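Local coordinates for cystatin (Fasciola hepatica, PDB 6I1M), which probably inhibits cysteine proteases of the papain family, as a secreted stefin-like member of the cystatin superfamily, at residues I22-K25 with L26-G30. Sequence-based numbering, arbitrary orientation.
Sequences ILSK and LLTAG
Thr28 turns OG1 between its backbone N and carbonyl carbon (chi1 62°), which lays the hydroxyl back over the preceding helical turn. Ser24 takes the other course, with OG set opposite the backbone N (chi1 167°). One water joins the two hydroxyls on the outer side of the helix. It lies 2.8 Å from Ser24 OG and 3.1 Å from Thr28 OG1. Thr28 OG1 also comes within 3.1 Å of both Ser24 O and Lys25 O. Thr28 CG2 rests against Ser24 O.

The backbone bonds are those of an alpha-helix. Leu26 N donates to Ile22 O, Leu27 N to Leu23 O and Thr28 N to Ser24 O. Ala29 N closes the series on Lys25 O at 3.0 Å, less straight than the others (N-H...O 143°). Gly30 then ends the helix in a Schellman motif, with positive phi and its N bonded to Leu27 O at 3.1 Å.

This is the C-terminal end of helix 12-28, the long helix that packs across the antiparallel sheet in the cystatin fold. Ile22 and Leu26 form the buried side here. They lie side by side and point the same way, with Ile22 CG2 4.2 Å from Leu26 CD1. Ile22 reaches Leu40, Phe55 and Val57 on the sheet, Leu26 packs on Val32 and Pro87, and both residues touch Leu38. Leu23 rests on Val32 and Cys36, which is disulfide-bonded to Cys63.

The NZ of Lys25 is hydrogen-bonded to Val84 O, tying this last turn of the helix to strand 83-90.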
# COMPACT_ATOMS: atom_id res chain seq x y z
N ILE A 22 -0.31 -0.48 -5.91
CA ILE A 22 -1.53 -0.61 -5.05
C ILE A 22 -2.78 -0.42 -5.91
O ILE A 22 -3.75 -1.19 -5.72
CB ILE A 22 -1.47 0.31 -3.83
CG1 ILE A 22 -0.27 -0.08 -2.95
CG2 ILE A 22 -2.77 0.28 -3.07
CD1 ILE A 22 -0.03 0.83 -1.78
N LEU A 23 -2.74 0.52 -6.86
CA LEU A 23 -3.87 0.80 -7.77
C LEU A 23 -4.12 -0.46 -8.60
O LEU A 23 -5.28 -0.92 -8.64
CB LEU A 23 -3.50 1.96 -8.68
CG LEU A 23 -4.52 2.35 -9.76
CD1 LEU A 23 -5.93 2.40 -9.21
CD2 LEU A 23 -4.14 3.70 -10.36
N SER A 24 -3.06 -0.98 -9.21
CA SER A 24 -3.12 -2.19 -10.05
C SER A 24 -3.76 -3.34 -9.26
O SER A 24 -4.64 -3.98 -9.80
CB SER A 24 -1.78 -2.57 -10.58
OG SER A 24 -1.85 -3.88 -11.10
N LYS A 25 -3.36 -3.54 -8.00
CA LYS A 25 -3.90 -4.61 -7.11
C LYS A 25 -5.39 -4.38 -6.86
O LYS A 25 -6.17 -5.33 -7.05
CB LYS A 25 -3.21 -4.62 -5.74
CG LYS A 25 -3.56 -5.81 -4.86
CD LYS A 25 -3.47 -7.14 -5.56
CE LYS A 25 -3.80 -8.30 -4.64
NZ LYS A 25 -2.57 -8.99 -4.19
N LEU A 26 -5.79 -3.17 -6.49
CA LEU A 26 -7.22 -2.84 -6.25
C LEU A 26 -8.02 -3.03 -7.54
O LEU A 26 -9.15 -3.57 -7.47
CB LEU A 26 -7.34 -1.42 -5.69
CG LEU A 26 -6.96 -1.25 -4.22
CD1 LEU A 26 -6.87 0.22 -3.89
CD2 LEU A 26 -7.94 -1.97 -3.31
N LEU A 27 -7.44 -2.66 -8.69
CA LEU A 27 -8.10 -2.78 -10.02
C LEU A 27 -8.28 -4.26 -10.39
O LEU A 27 -9.42 -4.67 -10.76
CB LEU A 27 -7.29 -2.02 -11.07
CG LEU A 27 -7.93 -1.99 -12.46
CD1 LEU A 27 -9.30 -1.30 -12.44
CD2 LEU A 27 -7.00 -1.30 -13.45
N THR A 28 -7.24 -5.07 -10.26
CA THR A 28 -7.32 -6.52 -10.61
C THR A 28 -8.23 -7.27 -9.64
O THR A 28 -8.80 -8.27 -10.06
CB THR A 28 -5.93 -7.14 -10.75
OG1 THR A 28 -5.31 -7.02 -9.47
CG2 THR A 28 -5.10 -6.50 -11.84
N ALA A 29 -8.41 -6.81 -8.39
CA ALA A 29 -9.31 -7.46 -7.41
C ALA A 29 -10.77 -6.99 -7.57
O ALA A 29 -11.63 -7.48 -6.79
CB ALA A 29 -8.82 -7.19 -6.00
N GLY A 30 -11.06 -6.07 -8.50
CA GLY A 30 -12.42 -5.59 -8.76
C GLY A 30 -12.87 -4.59 -7.71
O GLY A 30 -14.05 -4.27 -7.65
O HOH W 1 -2.31 -6.34 -9.87